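Local coordinates for protein putative glutathionylspermidine synthase (PDB 3N6X) that is probably a ligase of the circularly permuted ATP-grasp type, a putative glutathionylspermidine synthase that would use ATP to join its substrates, at residues V202-N205 / N206-V210; S230-F233 / E234-F237. One frame throughout, in Å; residues are numbered along the deposited sequence.

Contact 1. Residues V202-N205 / N206-V210; sequences VLLN and NLRAV
The carbonyl O of L203 receives the amide N of L207 at 2.9 Å, the shortest hydrogen bond in this run of helix, and the L207 side chain leans against the same oxygen, with L207 CG 3.4 Å from L203 O. The lean follows from the leucine's first torsion (chi1 -67°), which sets CG beside its own backbone N and so back toward the preceding turn. There CG also meets the CD1 methyl of L203, at 4.1 Å, the two side chains crossing at a slant. Three more i to i+4 bonds of the alpha helix run alongside, from N206 to V202, R208 to L204 and A209 to N205; the last is the most bent, its N-H...O angle 142°. R208 repeats the backward lean, its CG 3.3 Å from L204 O, before the chain bends at chi3. In this conformer, one of two modelled, its guanidinium lies nearly coplanar with the N205 amide, the planes 16° apart. N205 OD1 then faces the guanidinium edge, 3.8 Å from R208 NH1, a loose polar approach that remains doubtful. Within the fold, L203 and L207 of helix 199-209 rest on Y274 of strand 268-275, L204, L207 and R208 on V220 of strand 220-223, and V202 and N206 on L434 of strand 423-435.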
loop_
_atom_site.group_PDB
_atom_site.type_symbol
_atom_site.label_atom_id
_atom_site.label_comp_id
_atom_site.label_asym_id
_atom_site.label_seq_id
_atom_site.Cartn_x
_atom_site.Cartn_y
_atom_site.Cartn_z
ATOM N N VAL A 202 11.663 12.956 -2.828
ATOM C CA VAL A 202 12.366 11.880 -2.104
ATOM C C VAL A 202 12.381 10.633 -3.023
ATOM O O VAL A 202 13.424 10.018 -3.205
ATOM C CB VAL A 202 11.712 11.566 -0.718
ATOM C CG1 VAL A 202 12.331 10.304 -0.084
ATOM C CG2 VAL A 202 11.822 12.764 0.232
ATOM N N LEU A 203 11.240 10.322 -3.658
ATOM C CA LEU A 203 11.160 9.185 -4.580
ATOM C C LEU A 203 12.079 9.368 -5.809
ATOM O O LEU A 203 12.814 8.450 -6.160
ATOM C CB LEU A 203 9.693 8.921 -5.011
ATOM C CG LEU A 203 9.489 7.882 -6.143
ATOM C CD1 LEU A 203 10.034 6.513 -5.739
ATOM C CD2 LEU A 203 8.009 7.788 -6.540
ATOM N N LEU A 204 12.066 10.563 -6.433
ATOM C CA LEU A 204 12.941 10.832 -7.576
ATOM C C LEU A 204 14.415 10.648 -7.194
ATOM O O LEU A 204 15.167 10.029 -7.937
ATOM C CB LEU A 204 12.693 12.249 -8.140
ATOM C CG LEU A 204 13.646 12.705 -9.272
ATOM C CD1 LEU A 204 13.609 11.735 -10.470
ATOM C CD2 LEU A 204 13.332 14.096 -9.712
ATOM N N ASN A 205 14.811 11.142 -6.022
ATOM C CA ASN A 205 16.189 11.007 -5.547
ATOM C C ASN A 205 16.580 9.533 -5.339
ATOM O O ASN A 205 17.685 9.136 -5.712
ATOM C CB ASN A 205 16.387 11.804 -4.279
ATOM C CG ASN A 205 17.817 11.910 -3.883
ATOM O OD1 ASN A 205 18.642 12.476 -4.610
ATOM N ND2 ASN A 205 18.155 11.310 -2.745
ATOM N N ASN A 206 15.655 8.720 -4.802
ATOM C CA ASN A 206 15.865 7.284 -4.633
ATOM C C ASN A 206 15.974 6.555 -5.978
ATOM O O ASN A 206 16.739 5.589 -6.079
ATOM C CB ASN A 206 14.744 6.665 -3.789
ATOM C CG ASN A 206 14.888 6.865 -2.289
ATOM O OD1 ASN A 206 14.003 6.525 -1.516
ATOM N ND2 ASN A 206 15.977 7.452 -1.852
ATOM N N LEU A 207 15.187 6.983 -7.003
ATOM C CA LEU A 207 15.251 6.346 -8.340
ATOM C C LEU A 207 16.607 6.629 -9.015
ATOM O O LEU A 207 17.170 5.742 -9.650
ATOM C CB LEU A 207 14.080 6.780 -9.248
ATOM C CG LEU A 207 12.681 6.300 -8.822
ATOM C CD1 LEU A 207 11.603 6.937 -9.666
ATOM C CD2 LEU A 207 12.568 4.795 -8.896
ATOM N N ARG A 208 17.139 7.851 -8.837
ATOM C CA ARG A 208 18.449 8.241 -9.375
ATOM C C ARG A 208 19.556 7.402 -8.734
ATOM O O ARG A 208 20.533 7.052 -9.395
ATOM C CB ARG A 208 18.716 9.738 -9.112
ATOM C CG ARG A 208 17.801 10.680 -9.882
ATOM C CD ARG A 208 17.950 12.114 -9.406
ATOM N NE ARG A 208 19.133 12.751 -9.986
ATOM C CZ ARG A 208 20.254 12.985 -9.318
ATOM N NH1 ARG A 208 20.350 12.664 -8.033
ATOM N NH2 ARG A 208 21.290 13.543 -9.929
ATOM N N ALA A 209 19.396 7.085 -7.436
ATOM C CA ALA A 209 20.363 6.328 -6.644
ATOM C C ALA A 209 20.472 4.866 -7.089
ATOM O O ALA A 209 21.459 4.195 -6.762
ATOM C CB ALA A 209 19.989 6.405 -5.164
ATOM N N VAL A 210 19.452 4.358 -7.816
ATOM C CA VAL A 210 19.456 2.969 -8.279
ATOM C C VAL A 210 19.814 2.861 -9.727
ATOM O O VAL A 210 19.604 1.815 -10.324
ATOM C CB VAL A 210 18.182 2.151 -7.904
ATOM C CG1 VAL A 210 18.113 1.906 -6.397
ATOM C CG2 VAL A 210 16.905 2.816 -8.421
#

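Contact 2. Residues S230-F233 / E234-F237; sequences SAYF and EHAF
One face of the H235 imidazole carries both A231 O, 2.9 Å above the ring plane, and the CA of Y232, a CH-pi contact 4.1 Å from the ring centroid. This is the opening turn of helix 232-242, the helix of a beta-alpha-beta unit, with A231 at the N-cap. The first torsion of H235 (chi1 -52°) swings CG to the side of its backbone N and lays the ring back under that turn, where NE2 approaches A231 CB at 3.5 Å. A hydrogen bond between ND1 and T224 OG1 helps fix the ring's rotation. Two residues further along than the A231-H235 pair, F237 CB lies over one face of the F233 ring in the conformer described here, one of two modelled, so this CH-pi contact is doubtful; the two phenyl rings are slid apart, planes 23° from parallel, and barely overlap. E234 extends to meet R276 in a salt bridge through OE2, and its OE1 accepts bonds from G169 N and S171 OG, so the buried carboxylate is well satisfied. The backbone closes these turns: A231 O, besides lying over the imidazole, accepts the H235 amide N at 3.1 Å, and F237 N meets F233 O at 2.8 Å with an N-H...O angle of 162°.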
loop_
_atom_site.group_PDB
_atom_site.type_symbol
_atom_site.label_atom_id
_atom_site.label_comp_id
_atom_site.label_asym_id
_atom_site.label_seq_id
_atom_site.Cartn_x
_atom_site.Cartn_y
_atom_site.Cartn_z
ATOM N N SER A 230 -7.125 2.678 -14.279
ATOM C CA SER A 230 -7.751 3.309 -13.104
ATOM C C SER A 230 -6.804 4.262 -12.342
ATOM O O SER A 230 -7.256 5.304 -11.848
ATOM C CB SER A 230 -8.323 2.249 -12.161
ATOM O OG SER A 230 -7.328 1.337 -11.720
ATOM N N ALA A 231 -5.492 3.919 -12.274
ATOM C CA ALA A 231 -4.503 4.733 -11.560
ATOM C C ALA A 231 -3.747 5.712 -12.479
ATOM O O ALA A 231 -2.770 6.320 -12.039
ATOM C CB ALA A 231 -3.511 3.828 -10.813
ATOM N N TYR A 232 -4.209 5.886 -13.751
ATOM C CA TYR A 232 -3.525 6.769 -14.702
ATOM C C TYR A 232 -3.317 8.160 -14.169
ATOM O O TYR A 232 -2.204 8.680 -14.289
ATOM C CB TYR A 232 -4.201 6.798 -16.070
ATOM C CG TYR A 232 -3.481 7.678 -17.079
ATOM C CD1 TYR A 232 -2.200 7.361 -17.525
ATOM C CD2 TYR A 232 -4.077 8.833 -17.578
ATOM C CE1 TYR A 232 -1.554 8.137 -18.484
ATOM C CE2 TYR A 232 -3.438 9.620 -18.536
ATOM C CZ TYR A 232 -2.173 9.274 -18.982
ATOM O OH TYR A 232 -1.544 10.047 -19.932
ATOM N N PHE A 233 -4.369 8.774 -13.556
ATOM C CA PHE A 233 -4.210 10.114 -13.000
ATOM C C PHE A 233 -3.057 10.162 -11.999
ATOM O O PHE A 233 -2.262 11.097 -12.056
ATOM C CB PHE A 233 -5.514 10.665 -12.380
ATOM C CG PHE A 233 -5.298 11.983 -11.662
ATOM C CD1 PHE A 233 -5.071 13.156 -12.377
ATOM C CD2 PHE A 233 -5.196 12.029 -10.273
ATOM C CE1 PHE A 233 -4.793 14.355 -11.719
ATOM C CE2 PHE A 233 -4.920 13.232 -9.616
ATOM C CZ PHE A 233 -4.719 14.385 -10.344
ATOM N N GLU A 234 -2.918 9.130 -11.129
ATOM C CA GLU A 234 -1.807 9.070 -10.184
ATOM C C GLU A 234 -0.461 9.047 -10.924
ATOM O O GLU A 234 0.460 9.745 -10.508
ATOM C CB GLU A 234 -1.931 7.866 -9.218
ATOM C CG GLU A 234 -0.900 7.926 -8.099
ATOM C CD GLU A 234 -0.976 6.864 -7.021
ATOM O OE1 GLU A 234 -1.849 6.987 -6.129
ATOM O OE2 GLU A 234 -0.056 6.018 -6.967
ATOM N N HIS A 235 -0.375 8.310 -12.063
ATOM C CA HIS A 235 0.864 8.220 -12.852
ATOM C C HIS A 235 1.246 9.605 -13.390
ATOM O O HIS A 235 2.393 10.036 -13.237
ATOM C CB HIS A 235 0.706 7.220 -14.025
ATOM C CG HIS A 235 0.198 5.855 -13.636
ATOM N ND1 HIS A 235 -0.134 4.915 -14.594
ATOM C CD2 HIS A 235 0.010 5.308 -12.403
ATOM C CE1 HIS A 235 -0.531 3.842 -13.923
ATOM N NE2 HIS A 235 -0.481 4.042 -12.602
ATOM N N ALA A 236 0.264 10.315 -13.986
ATOM C CA ALA A 236 0.466 11.642 -14.548
ATOM C C ALA A 236 0.801 12.654 -13.434
ATOM O O ALA A 236 1.762 13.427 -13.571
ATOM C CB ALA A 236 -0.785 12.081 -15.318
ATOM N N PHE A 237 0.063 12.570 -12.293
ATOM C CA PHE A 237 0.256 13.429 -11.122
ATOM C C PHE A 237 1.653 13.263 -10.496
ATOM O O PHE A 237 2.362 14.266 -10.336
ATOM C CB PHE A 237 -0.866 13.203 -10.078
ATOM C CG PHE A 237 -0.638 13.856 -8.728
ATOM C CD1 PHE A 237 -0.814 15.230 -8.559
ATOM C CD2 PHE A 237 -0.250 13.097 -7.625
ATOM C CE1 PHE A 237 -0.599 15.835 -7.309
ATOM C CE2 PHE A 237 -0.032 13.704 -6.378
ATOM C CZ PHE A 237 -0.214 15.068 -6.227
#

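Contacts 1 and 2 follow one another along the chain, on helices 199-209 and 232-242, with strand 220-223 between them. Their centres are 19 Å apart and their nearest atoms about 8 Å, so they do not touch; what they share is the six-stranded mixed sheet. Contact 1 packs on strands 220-223 and 268-275, whereas contact 2 belongs to the crossover that leads from strand 220-223 to its parallel neighbour, strand 245-247, on which Y232, H235 and A236 rest. Strand 220-223 thus underlies contact 1 and begins the crossover that carries contact 2. Both belong to the circularly permuted ATP-grasp region, and each exemplifies how helix side chains settle one turn back along their own backbone while fitting against a sheet.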